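Local coordinates for protein SSD1 (Saccharomyces cerevisiae S288C, PDB 7AM1), which binds the untranslated regions of messenger RNAs and represses their translation, as a non-enzymatic relative of the RNase II nucleases, at residues A[361-366]-A[381-386]; A[447-452]-A[467-472]; A[733-738]-A[849-854]; A[746-751]-A[889-894]; A[30-35]-A[63-68]. All blocks are in the same frame, centred on the assembly; numbering follows the deposited sequence.

Interaction 1 (A[361-366]-A[381-386]); sequences TNEYNI and HVRNNG
An edge-to-face aromatic pair, with Y364 presenting its edge to a face of H381, joins the loop before strand 367-370 to strand 378-384 in the RNB domain. Y364 CD1 lies 3.5 Å from H381 NE2, offset toward the rim of the imidazole, and the two planes are 68° apart. The imidazole is held from both nitrogens, NE2 by E391 and ND1 by H395, which fixes its rotation and the face it offers. H381 CB, at the base of the side chain, meets I366 CG1 at 3.7 Å.

Two residues along the strand, R383 sends an extended chain toward the loop, its CG anti to the backbone N (chi1 179°). Its CD packs 3.6 Å from Y364 CE1, and 3.2 Å from the carbonyl O of E363. The guanidinium then forms a salt bridge, R383 NH2 to E363 OE1 at 3.2 Å, through a moderately straight bond (156°). An alanine in place of R383 would probably leave the E363 carboxylate without its charged mate and Y364 CE1 without the aliphatic stem lying against it.

A water bridges the backbones, accepting from N365 N and donating to V382 O. The whole is a loop folded against a neighbouring strand in the mixed sheet of an RNase II-type RNB domain, with an aromatic pair at its inner end and a salt bridge at its outer one.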
# COMPACT_ATOMS: atom_id res chain seq x y z
N THR A 361 40.58 5.59 -4.67
CA THR A 361 40.28 4.48 -3.78
C THR A 361 41.21 4.42 -2.58
O THR A 361 40.99 3.58 -1.69
CB THR A 361 40.34 3.16 -4.56
OG1 THR A 361 41.59 3.04 -5.24
CG2 THR A 361 39.20 3.10 -5.58
N ASN A 362 42.25 5.26 -2.53
CA ASN A 362 43.06 5.37 -1.33
C ASN A 362 42.43 6.26 -0.27
O ASN A 362 42.73 6.10 0.92
CB ASN A 362 44.45 5.94 -1.66
CG ASN A 362 45.25 5.05 -2.57
OD1 ASN A 362 45.13 3.82 -2.52
ND2 ASN A 362 46.09 5.65 -3.40
N GLU A 363 41.53 7.15 -0.67
CA GLU A 363 40.92 8.11 0.24
C GLU A 363 39.49 7.77 0.61
O GLU A 363 39.05 8.11 1.71
CB GLU A 363 40.94 9.52 -0.37
CG GLU A 363 42.32 10.07 -0.68
CD GLU A 363 43.15 10.37 0.55
OE1 GLU A 363 42.56 10.65 1.62
OE2 GLU A 363 44.39 10.33 0.45
N TYR A 364 38.74 7.13 -0.29
CA TYR A 364 37.33 6.84 -0.08
C TYR A 364 37.08 5.37 -0.40
O TYR A 364 37.52 4.88 -1.44
CB TYR A 364 36.44 7.73 -0.94
CG TYR A 364 36.65 9.21 -0.69
CD1 TYR A 364 36.01 9.84 0.36
CD2 TYR A 364 37.50 9.95 -1.49
CE1 TYR A 364 36.20 11.18 0.61
CE2 TYR A 364 37.71 11.30 -1.24
CZ TYR A 364 37.05 11.91 -0.19
OH TYR A 364 37.25 13.24 0.06
N ASN A 365 36.41 4.68 0.51
CA ASN A 365 35.97 3.30 0.32
C ASN A 365 34.46 3.35 0.14
O ASN A 365 33.69 3.17 1.08
CB ASN A 365 36.38 2.42 1.49
CG ASN A 365 36.07 0.95 1.24
OD1 ASN A 365 35.36 0.60 0.30
ND2 ASN A 365 36.62 0.09 2.08
N ILE A 366 34.03 3.63 -1.08
CA ILE A 366 32.62 3.76 -1.40
C ILE A 366 32.06 2.38 -1.72
O ILE A 366 32.62 1.65 -2.56
CB ILE A 366 32.40 4.73 -2.58
CG1 ILE A 366 32.76 6.15 -2.16
CG2 ILE A 366 30.95 4.69 -3.05
CD1 ILE A 366 32.96 7.10 -3.31
N HIS A 381 29.99 6.20 1.67
CA HIS A 381 31.30 6.02 2.28
C HIS A 381 31.25 6.61 3.68
O HIS A 381 30.44 7.49 3.97
CB HIS A 381 32.44 6.64 1.46
CG HIS A 381 32.56 8.13 1.57
ND1 HIS A 381 32.07 8.98 0.60
CD2 HIS A 381 33.16 8.91 2.49
CE1 HIS A 381 32.35 10.23 0.94
NE2 HIS A 381 33.01 10.22 2.09
N VAL A 382 32.10 6.08 4.55
CA VAL A 382 32.34 6.66 5.86
C VAL A 382 33.85 6.83 5.97
O VAL A 382 34.61 5.92 5.60
CB VAL A 382 31.79 5.79 7.01
CG1 VAL A 382 32.33 6.26 8.34
CG2 VAL A 382 30.28 5.81 7.02
N ARG A 383 34.29 7.99 6.44
CA ARG A 383 35.71 8.29 6.46
C ARG A 383 36.00 9.04 7.74
O ARG A 383 35.20 9.87 8.18
CB ARG A 383 36.10 9.10 5.21
CG ARG A 383 37.55 9.51 5.09
CD ARG A 383 37.78 10.19 3.74
NE ARG A 383 39.13 10.70 3.57
CZ ARG A 383 39.53 11.91 3.91
NH1 ARG A 383 38.68 12.77 4.46
NH2 ARG A 383 40.79 12.28 3.71
N ASN A 384 37.12 8.70 8.37
CA ASN A 384 37.63 9.44 9.51
C ASN A 384 38.46 10.60 8.99
O ASN A 384 39.46 10.39 8.30
CB ASN A 384 38.44 8.52 10.42
CG ASN A 384 38.99 9.23 11.64
OD1 ASN A 384 38.80 10.44 11.81
ND2 ASN A 384 39.66 8.48 12.50
N ASN A 385 38.03 11.83 9.29
CA ASN A 385 38.73 13.02 8.81
C ASN A 385 39.95 13.36 9.65
O ASN A 385 40.77 14.17 9.21
CB ASN A 385 37.79 14.22 8.79
CG ASN A 385 36.77 14.13 7.68
OD1 ASN A 385 37.02 13.52 6.64
ND2 ASN A 385 35.61 14.74 7.89
N GLY A 386 40.10 12.77 10.83
CA GLY A 386 41.29 12.93 11.63
C GLY A 386 41.29 14.11 12.59
O GLY A 386 42.23 14.22 13.39
O HOH W 1 35.85 5.97 3.11

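Interaction 2 (A[447-452]-A[467-472]); sequences ATLSVV and VGESTI
The hydroxyls of T448, S450 and S470 converge on one face of two antiparallel strands. T448 OG1 and S470 OG are hydrogen-bonded at 2.7 Å, and either could be the donor. S450 OG stands so close to S470 OG that the exact geometry is doubtful. S450 OG also hydrogen-bonds H395 ND1. S470 OG reaches this meeting point because it sits between its own backbone N and carbonyl carbon (chi1 57°). Beside it, T448 CG2 packs 3.8 Å from I472 CD1, the side chains crossing at about a right angle. An alanine in place of T448 would probably leave S470 OG without one hydroxyl partner and open a gap beside I472.

The backbones position this cluster. T448 and S470 form a hydrogen-bonded pair (T448 N to S470 O, 3.0 Å), and S450 with G468 the next, S450 N to G468 O being nearly linear (177°).

On the other face, L449 CD2 lies alongside E469 CG at 3.6 Å, and V451 CG2 meets V467 CG2 at 4.0 Å. Helices 544-568 and 668-681 cover that side; F358 packs on the serine face. Paired antiparallel and consecutive in the chain, strands 446-456 and 462-472 form a beta hairpin in the RNB domain's mixed sheet.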
# COMPACT_ATOMS: atom_id res chain seq x y z
N ALA A 447 28.70 9.55 -12.68
CA ALA A 447 28.29 10.88 -12.24
C ALA A 447 27.19 10.74 -11.19
O ALA A 447 26.24 9.97 -11.38
CB ALA A 447 27.81 11.71 -13.42
N THR A 448 27.31 11.48 -10.10
CA THR A 448 26.39 11.35 -8.98
C THR A 448 26.06 12.73 -8.42
O THR A 448 26.70 13.73 -8.75
CB THR A 448 26.98 10.45 -7.88
OG1 THR A 448 28.34 10.83 -7.62
CG2 THR A 448 26.96 8.98 -8.29
N LEU A 449 25.02 12.77 -7.60
CA LEU A 449 24.72 13.90 -6.74
C LEU A 449 24.90 13.42 -5.30
O LEU A 449 24.35 12.39 -4.92
CB LEU A 449 23.29 14.41 -6.96
CG LEU A 449 22.93 14.93 -8.35
CD1 LEU A 449 21.47 15.40 -8.41
CD2 LEU A 449 23.85 16.06 -8.79
N SER A 450 25.69 14.16 -4.52
CA SER A 450 26.11 13.68 -3.22
C SER A 450 25.67 14.62 -2.11
O SER A 450 25.66 15.85 -2.29
CB SER A 450 27.63 13.50 -3.16
OG SER A 450 28.06 12.55 -4.11
N VAL A 451 25.32 14.04 -0.97
CA VAL A 451 25.12 14.75 0.28
C VAL A 451 26.12 14.19 1.28
O VAL A 451 26.06 13.00 1.62
CB VAL A 451 23.67 14.62 0.79
CG1 VAL A 451 23.53 15.30 2.14
CG2 VAL A 451 22.69 15.19 -0.22
N VAL A 452 27.05 15.03 1.73
CA VAL A 452 28.16 14.60 2.58
C VAL A 452 28.01 15.27 3.94
O VAL A 452 28.01 16.50 4.04
CB VAL A 452 29.52 14.94 1.94
CG1 VAL A 452 30.67 14.48 2.83
CG2 VAL A 452 29.61 14.32 0.56
N VAL A 467 26.45 19.60 -0.27
CA VAL A 467 25.58 19.06 -1.30
C VAL A 467 26.07 19.57 -2.65
O VAL A 467 26.26 20.78 -2.83
CB VAL A 467 24.11 19.47 -1.08
CG1 VAL A 467 23.23 18.89 -2.17
CG2 VAL A 467 23.63 19.04 0.29
N GLY A 468 26.28 18.66 -3.60
CA GLY A 468 26.79 19.09 -4.89
C GLY A 468 26.91 17.93 -5.85
O GLY A 468 26.61 16.77 -5.53
N GLU A 469 27.36 18.27 -7.06
CA GLU A 469 27.64 17.27 -8.09
C GLU A 469 28.99 16.62 -7.83
O GLU A 469 29.93 17.26 -7.35
CB GLU A 469 27.62 17.93 -9.47
CG GLU A 469 26.25 18.50 -9.84
CD GLU A 469 26.27 19.30 -11.12
OE1 GLU A 469 25.28 19.24 -11.88
OE2 GLU A 469 27.29 19.98 -11.38
N SER A 470 29.08 15.33 -8.15
CA SER A 470 30.24 14.54 -7.78
C SER A 470 30.48 13.44 -8.80
O SER A 470 29.71 13.26 -9.75
CB SER A 470 30.07 13.93 -6.38
OG SER A 470 28.90 13.13 -6.33
N THR A 471 31.56 12.70 -8.58
CA THR A 471 31.91 11.52 -9.37
C THR A 471 32.46 10.49 -8.39
O THR A 471 33.30 10.83 -7.55
CB THR A 471 32.95 11.85 -10.44
OG1 THR A 471 32.44 12.86 -11.32
CG2 THR A 471 33.32 10.62 -11.24
N ILE A 472 31.98 9.25 -8.50
CA ILE A 472 32.42 8.18 -7.62
C ILE A 472 32.92 7.02 -8.46
O ILE A 472 32.61 6.90 -9.65
CB ILE A 472 31.29 7.70 -6.66
CG1 ILE A 472 30.16 7.02 -7.43
CG2 ILE A 472 30.76 8.87 -5.84
CD1 ILE A 472 29.13 6.33 -6.54

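Interaction 3 (A[733-738]-A[849-854]); sequences LTMATV and NLRLPS
M735 N donates to R851 O at 2.8 Å, in the plane of that carbonyl and nearly straight (170°), although the two backbones run 65° apart rather than as paired strands. A second bond comes from a side chain: T734 OG1, set anti to its own backbone N (chi1 -173°), accepts from R851 N at 3.0 Å. R851 is thus gripped through both its amide and its carbonyl by two consecutive residues of the strand.

Apolar groups fill in around these bonds. M735 CB touches R851 CG at 3.6 Å, and M735 CG reaches P853 CD at 4.2 Å before the bent methionine chain turns off. On the other side of R851 in sequence, L850 CD2 lies 4.1 Å from T734 CB. The arginine chain also bends, and its guanidinium leads away from the strand to form salt bridges with E752 and D618.

Strand 732-741 pairs on one side with strand 888-896, through T734 and A736, and on the other with strand 745-750, through T737 and F749. Between T734 and A736, M735 N is taken by the 849-854 loop. Helix 862-867 packs F866 on M735, L852 and P853, while helix 814-827 brings E821 against L850 and L852.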
# COMPACT_ATOMS: atom_id res chain seq x y z
N LEU A 733 -4.92 -23.91 9.18
CA LEU A 733 -5.32 -23.62 10.55
C LEU A 733 -4.13 -22.97 11.24
O LEU A 733 -3.03 -23.53 11.24
CB LEU A 733 -5.75 -24.90 11.28
CG LEU A 733 -6.26 -24.77 12.72
CD1 LEU A 733 -7.49 -23.90 12.78
CD2 LEU A 733 -6.54 -26.15 13.32
N THR A 734 -4.33 -21.77 11.78
CA THR A 734 -3.24 -21.08 12.44
C THR A 734 -3.78 -20.25 13.59
O THR A 734 -4.95 -19.85 13.59
CB THR A 734 -2.47 -20.17 11.46
OG1 THR A 734 -1.31 -19.64 12.12
CG2 THR A 734 -3.34 -19.02 10.98
N MET A 735 -2.92 -19.99 14.56
CA MET A 735 -3.26 -19.07 15.63
C MET A 735 -3.22 -17.65 15.09
O MET A 735 -2.33 -17.30 14.30
CB MET A 735 -2.31 -19.23 16.81
CG MET A 735 -2.33 -20.61 17.45
SD MET A 735 -3.98 -21.08 18.01
CE MET A 735 -4.30 -19.78 19.20
N ALA A 736 -4.21 -16.85 15.47
CA ALA A 736 -4.28 -15.45 15.09
C ALA A 736 -4.60 -14.63 16.33
O ALA A 736 -5.00 -15.16 17.36
CB ALA A 736 -5.33 -15.21 13.99
N THR A 737 -4.45 -13.31 16.21
CA THR A 737 -4.75 -12.39 17.29
C THR A 737 -5.98 -11.57 16.93
O THR A 737 -6.11 -11.09 15.80
CB THR A 737 -3.56 -11.46 17.57
OG1 THR A 737 -2.43 -12.23 17.99
CG2 THR A 737 -3.91 -10.42 18.63
N VAL A 738 -6.89 -11.43 17.89
CA VAL A 738 -8.09 -10.62 17.72
C VAL A 738 -7.72 -9.15 17.85
O VAL A 738 -7.10 -8.74 18.84
CB VAL A 738 -9.16 -11.01 18.75
CG1 VAL A 738 -10.39 -10.13 18.60
CG2 VAL A 738 -9.52 -12.49 18.61
N ASN A 849 5.19 -18.81 7.64
CA ASN A 849 5.21 -19.75 8.76
C ASN A 849 3.87 -19.73 9.48
O ASN A 849 3.27 -18.68 9.67
CB ASN A 849 6.33 -19.38 9.75
CG ASN A 849 7.70 -19.56 9.16
OD1 ASN A 849 7.93 -20.47 8.36
ND2 ASN A 849 8.62 -18.67 9.52
N LEU A 850 3.41 -20.91 9.87
CA LEU A 850 2.20 -20.99 10.68
C LEU A 850 2.53 -20.68 12.14
O LEU A 850 3.64 -20.91 12.61
CB LEU A 850 1.58 -22.38 10.58
CG LEU A 850 1.10 -22.82 9.20
CD1 LEU A 850 0.52 -24.21 9.25
CD2 LEU A 850 0.07 -21.85 8.68
N ARG A 851 1.54 -20.12 12.84
CA ARG A 851 1.62 -19.95 14.29
C ARG A 851 0.84 -21.09 14.93
O ARG A 851 -0.40 -21.13 14.86
CB ARG A 851 1.09 -18.58 14.72
CG ARG A 851 1.10 -18.36 16.25
CD ARG A 851 2.45 -17.87 16.75
NE ARG A 851 2.74 -16.53 16.24
CZ ARG A 851 2.50 -15.40 16.89
NH1 ARG A 851 1.98 -15.41 18.11
NH2 ARG A 851 2.80 -14.24 16.32
N LEU A 852 1.55 -22.02 15.53
CA LEU A 852 0.94 -23.21 16.11
C LEU A 852 0.94 -23.12 17.63
O LEU A 852 1.78 -22.43 18.21
CB LEU A 852 1.70 -24.46 15.66
CG LEU A 852 1.81 -24.61 14.14
CD1 LEU A 852 2.62 -25.83 13.76
CD2 LEU A 852 0.43 -24.67 13.50
N PRO A 853 0.01 -23.79 18.31
CA PRO A 853 0.02 -23.75 19.78
C PRO A 853 1.18 -24.56 20.32
O PRO A 853 1.41 -25.70 19.91
CB PRO A 853 -1.34 -24.36 20.15
CG PRO A 853 -1.62 -25.31 19.04
CD PRO A 853 -1.07 -24.65 17.79
N SER A 854 1.94 -23.95 21.24
CA SER A 854 3.13 -24.59 21.80
C SER A 854 2.78 -25.30 23.11
O SER A 854 3.22 -24.93 24.20
CB SER A 854 4.23 -23.55 22.00

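Interaction 4 (A[746-751]-A[889-894]); sequences FDVFIP and IPILLR
The ring of F746 meets I889 CD1 obliquely. The methyl lies 3.7 Å from F746 CZ and 3.8 Å from F746 CE2, and the two side chains reach toward each other tip to tip. I889 has CG1 anti to the backbone N (chi1 -179°), and chi2, also anti (177°), carries CD1 out to the ring. V759 of strand 755-760 also touches the phenylalanine.

The other branch of the same isoleucine is used as well. I889 CG2 sits 4.1 Å from V748 CG1, the side chains crossing at about a right angle, and that same valine methyl lies 4.2 Å from I891 CD1. Further along, I750 CD1 meets L893 CD2 at 4.3 Å. F746, V748 and I750 alternate with residues turned elsewhere, as do I889, I891 and L893, and no hydrogen bond joins the two strands.

Their axes pass 9.5 Å apart and cross at 85°, with strand 732-741 between them in the sheet and A736 touching I750 and I891. Strongly crossed strands that share an apolar interior are consistent with a curled five-stranded OB-type barrel, as expected for the C-terminal domain of this family.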
# COMPACT_ATOMS: atom_id res chain seq x y z
N PHE A 746 -15.70 -10.17 14.11
CA PHE A 746 -14.50 -9.64 14.74
C PHE A 746 -13.35 -9.76 13.76
O PHE A 746 -13.34 -10.64 12.89
CB PHE A 746 -14.17 -10.36 16.06
CG PHE A 746 -13.98 -11.86 15.93
CD1 PHE A 746 -15.08 -12.71 15.94
CD2 PHE A 746 -12.71 -12.41 15.85
CE1 PHE A 746 -14.91 -14.09 15.84
CE2 PHE A 746 -12.54 -13.79 15.75
CZ PHE A 746 -13.65 -14.63 15.75
N ASP A 747 -12.38 -8.86 13.90
CA ASP A 747 -11.21 -8.83 13.04
C ASP A 747 -10.05 -9.56 13.70
O ASP A 747 -9.83 -9.45 14.92
CB ASP A 747 -10.81 -7.39 12.72
CG ASP A 747 -11.90 -6.63 11.98
OD1 ASP A 747 -12.75 -7.30 11.35
OD2 ASP A 747 -11.91 -5.38 12.04
N VAL A 748 -9.31 -10.31 12.90
CA VAL A 748 -8.10 -10.99 13.34
C VAL A 748 -6.98 -10.58 12.40
O VAL A 748 -7.22 -10.26 11.23
CB VAL A 748 -8.27 -12.53 13.35
CG1 VAL A 748 -9.36 -12.95 14.34
CG2 VAL A 748 -8.59 -13.04 11.95
N PHE A 749 -5.76 -10.59 12.91
CA PHE A 749 -4.60 -10.40 12.05
C PHE A 749 -3.61 -11.51 12.32
O PHE A 749 -3.58 -12.11 13.40
CB PHE A 749 -3.96 -9.01 12.22
CG PHE A 749 -3.35 -8.77 13.56
CD1 PHE A 749 -4.14 -8.57 14.68
CD2 PHE A 749 -1.97 -8.73 13.70
CE1 PHE A 749 -3.57 -8.34 15.91
CE2 PHE A 749 -1.39 -8.51 14.93
CZ PHE A 749 -2.19 -8.31 16.04
N ILE A 750 -2.83 -11.82 11.29
CA ILE A 750 -1.91 -12.95 11.31
C ILE A 750 -0.56 -12.38 10.91
O ILE A 750 -0.29 -12.23 9.71
CB ILE A 750 -2.40 -14.06 10.37
CG1 ILE A 750 -3.90 -14.32 10.59
CG2 ILE A 750 -1.60 -15.34 10.61
CD1 ILE A 750 -4.54 -15.24 9.57
N PRO A 751 0.30 -12.00 11.86
CA PRO A 751 1.56 -11.34 11.48
C PRO A 751 2.43 -12.18 10.56
O PRO A 751 3.21 -11.62 9.78
CB PRO A 751 2.24 -11.07 12.82
CG PRO A 751 1.14 -11.06 13.82
CD PRO A 751 0.13 -12.05 13.32
N ILE A 889 -6.55 -16.82 19.00
CA ILE A 889 -7.68 -17.66 18.61
C ILE A 889 -7.28 -18.52 17.42
O ILE A 889 -6.58 -18.04 16.52
CB ILE A 889 -8.91 -16.80 18.28
CG1 ILE A 889 -10.10 -17.67 17.89
CG2 ILE A 889 -8.60 -15.84 17.13
CD1 ILE A 889 -11.37 -16.88 17.62
N PRO A 890 -7.67 -19.80 17.36
CA PRO A 890 -7.38 -20.60 16.17
C PRO A 890 -8.32 -20.24 15.02
O PRO A 890 -9.54 -20.19 15.20
CB PRO A 890 -7.58 -22.04 16.64
CG PRO A 890 -8.47 -21.94 17.81
CD PRO A 890 -8.24 -20.61 18.45
N ILE A 891 -7.74 -20.00 13.85
CA ILE A 891 -8.46 -19.49 12.69
C ILE A 891 -8.21 -20.41 11.51
O ILE A 891 -7.06 -20.77 11.23
CB ILE A 891 -8.03 -18.04 12.35
CG1 ILE A 891 -8.52 -17.07 13.42
CG2 ILE A 891 -8.54 -17.63 10.97
CD1 ILE A 891 -10.01 -17.05 13.63
N LEU A 892 -9.28 -20.77 10.81
CA LEU A 892 -9.19 -21.45 9.53
C LEU A 892 -9.04 -20.41 8.43
O LEU A 892 -9.81 -19.45 8.37
CB LEU A 892 -10.43 -22.31 9.30
CG LEU A 892 -10.58 -23.48 10.28
CD1 LEU A 892 -12.05 -23.81 10.51
CD2 LEU A 892 -9.83 -24.70 9.79
N LEU A 893 -8.03 -20.58 7.58
CA LEU A 893 -7.65 -19.58 6.59
C LEU A 893 -7.69 -20.20 5.20
O LEU A 893 -7.13 -21.28 4.97
CB LEU A 893 -6.26 -19.02 6.89
CG LEU A 893 -5.64 -18.09 5.84
CD1 LEU A 893 -6.43 -16.79 5.72
CD2 LEU A 893 -4.18 -17.78 6.18
N ARG A 894 -8.37 -19.51 4.28
CA ARG A 894 -8.56 -19.96 2.92
C ARG A 894 -8.53 -18.78 1.96
O ARG A 894 -8.85 -17.65 2.32
CB ARG A 894 -9.89 -20.68 2.75
CG ARG A 894 -9.77 -22.11 2.36
CD ARG A 894 -11.15 -22.72 2.35
NE ARG A 894 -11.93 -22.27 1.21
CZ ARG A 894 -12.04 -22.94 0.07
NH1 ARG A 894 -12.79 -22.45 -0.91
NH2 ARG A 894 -11.43 -24.11 -0.10

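Interaction 5 (A[30-35]-A[63-68]); sequences LRVNKK and ALEGDL
A strand-to-turn contact, in which L30, R31 and V32 at the end of strand 26-32 meet the turn that precedes strand 68-73, lies where these two strands pair in a five-stranded sheet near the N terminus. Two backbone bonds at L30 set the spacing: L30 N donates to D67 O at 2.9 Å, and L30 O accepts from G66 N at 3.0 Å. The turn itself is type II, from L64 to D67, with D67 N bonded back to L64 O. G66 takes a positive phi (87°) at which a side chain would collide with the carbonyl O before it. D67 braces the turn from within, its OD2 accepting from L64 N at 2.8 Å while R215 forms a salt bridge to the same oxygen.

E65 supplies the side-chain half of the polar contact. Its CG is anti to the backbone N (chi1 173°), and a bend at chi2 turns CD toward R31 and V32. OE2 takes the amide of V32 at 2.8 Å, nearly straight at 171°. R31 NH1 meets OE1 of E65 at 3.3 Å in a salt bridge, OE1 lying in the guanidinium plane but approached from above the carboxylate plane. The carboxylate thus clasps a backbone N-H with one oxygen and a charge with the other.

Among the apolar groups, L30 CD2 lies against A63 CB at 3.8 Å and the carbonyl O of L64 at 3.3 Å. R60 of helix 56-60 packs on L30 and V32, and A40 and V42 of strand 39-43 touch L30, while D67 leans on V212 of strand 206-214.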
# COMPACT_ATOMS: atom_id res chain seq x y z
N LEU A 30 -12.22 13.20 -3.99
CA LEU A 30 -13.30 12.27 -3.71
C LEU A 30 -12.75 10.86 -3.49
O LEU A 30 -11.91 10.39 -4.26
CB LEU A 30 -14.30 12.26 -4.88
CG LEU A 30 -15.56 11.41 -4.71
CD1 LEU A 30 -16.73 12.26 -4.24
CD2 LEU A 30 -15.89 10.69 -6.00
N ARG A 31 -13.24 10.19 -2.45
CA ARG A 31 -12.89 8.80 -2.19
C ARG A 31 -14.16 8.03 -1.85
O ARG A 31 -14.87 8.39 -0.91
CB ARG A 31 -11.88 8.71 -1.04
CG ARG A 31 -10.58 9.48 -1.26
CD ARG A 31 -9.63 8.76 -2.21
NE ARG A 31 -8.35 9.45 -2.34
CZ ARG A 31 -7.52 9.31 -3.37
NH1 ARG A 31 -7.83 8.50 -4.38
NH2 ARG A 31 -6.38 9.98 -3.40
N VAL A 32 -14.45 6.99 -2.62
CA VAL A 32 -15.65 6.20 -2.40
C VAL A 32 -15.36 5.13 -1.37
O VAL A 32 -14.26 4.56 -1.34
CB VAL A 32 -16.18 5.61 -3.73
CG1 VAL A 32 -15.77 6.48 -4.92
CG2 VAL A 32 -15.71 4.18 -3.91
N ASN A 33 -16.33 4.87 -0.50
CA ASN A 33 -16.22 3.81 0.49
C ASN A 33 -16.36 2.46 -0.20
O ASN A 33 -17.45 2.09 -0.65
CB ASN A 33 -17.27 3.97 1.58
N LYS A 34 -15.25 1.71 -0.30
CA LYS A 34 -15.29 0.43 -1.00
C LYS A 34 -16.33 -0.50 -0.38
O LYS A 34 -16.99 -1.26 -1.09
CB LYS A 34 -13.90 -0.21 -0.97
CG LYS A 34 -13.67 -1.26 -2.06
N LYS A 35 -16.49 -0.44 0.94
CA LYS A 35 -17.48 -1.28 1.61
C LYS A 35 -18.89 -0.86 1.23
O LYS A 35 -19.68 -1.67 0.72
CB LYS A 35 -17.27 -1.23 3.12
CG LYS A 35 -16.44 -2.38 3.68
CD LYS A 35 -17.14 -3.72 3.46
CE LYS A 35 -16.39 -4.87 4.11
NZ LYS A 35 -16.81 -5.11 5.52
N ALA A 63 -19.17 12.00 -10.09
CA ALA A 63 -17.74 12.09 -9.88
C ALA A 63 -17.15 10.69 -9.71
O ALA A 63 -17.84 9.76 -9.29
CB ALA A 63 -17.42 12.95 -8.66
N LEU A 64 -15.88 10.55 -10.05
CA LEU A 64 -15.19 9.27 -9.95
C LEU A 64 -14.13 9.32 -8.85
O LEU A 64 -13.67 10.39 -8.45
CB LEU A 64 -14.53 8.88 -11.28
CG LEU A 64 -15.44 8.70 -12.49
CD1 LEU A 64 -14.60 8.49 -13.74
CD2 LEU A 64 -16.42 7.56 -12.30
N GLU A 65 -13.76 8.13 -8.38
CA GLU A 65 -12.66 7.98 -7.43
C GLU A 65 -11.45 8.77 -7.90
O GLU A 65 -11.05 8.70 -9.07
CB GLU A 65 -12.31 6.50 -7.29
CG GLU A 65 -11.06 6.22 -6.47
CD GLU A 65 -11.30 6.34 -4.98
OE1 GLU A 65 -10.31 6.40 -4.21
OE2 GLU A 65 -12.48 6.40 -4.57
N GLY A 66 -10.87 9.55 -6.98
CA GLY A 66 -9.68 10.32 -7.25
C GLY A 66 -9.92 11.68 -7.85
O GLY A 66 -8.97 12.49 -7.92
N ASP A 67 -11.14 11.97 -8.30
CA ASP A 67 -11.45 13.28 -8.84
C ASP A 67 -11.19 14.37 -7.80
O ASP A 67 -11.45 14.19 -6.61
CB ASP A 67 -12.92 13.35 -9.27
CG ASP A 67 -13.19 12.68 -10.60
OD1 ASP A 67 -12.23 12.18 -11.24
OD2 ASP A 67 -14.37 12.65 -11.02
N LEU A 68 -10.68 15.50 -8.27
CA LEU A 68 -10.77 16.75 -7.53
C LEU A 68 -12.14 17.36 -7.81
O LEU A 68 -12.48 17.61 -8.97
CB LEU A 68 -9.66 17.71 -7.95
CG LEU A 68 -9.65 19.06 -7.24
CD1 LEU A 68 -9.29 18.89 -5.77
CD2 LEU A 68 -8.68 20.01 -7.92

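Overall arrangement
From the N terminus, interaction 5 comes first, closing a loop of 27 residues within the first five-stranded sheet. Interactions 1 and 2 follow in series inside the RNB domain, each closing a shorter loop of 14 residues. They work on one sheet and touch directly, I366 CD1 lying 3.8 Å from I472 CB. Interactions 3 and 4 span far longer separations and cross, since their segments alternate along the chain; their centres are about 8 Å apart. Strand 732-741 lies between the two strands of interaction 4 in the sheet of the C-terminal domain, and interaction 3 ties the 849-854 loop to it. Interaction 5 comes within about 7 Å, nearest atoms, of interaction 4.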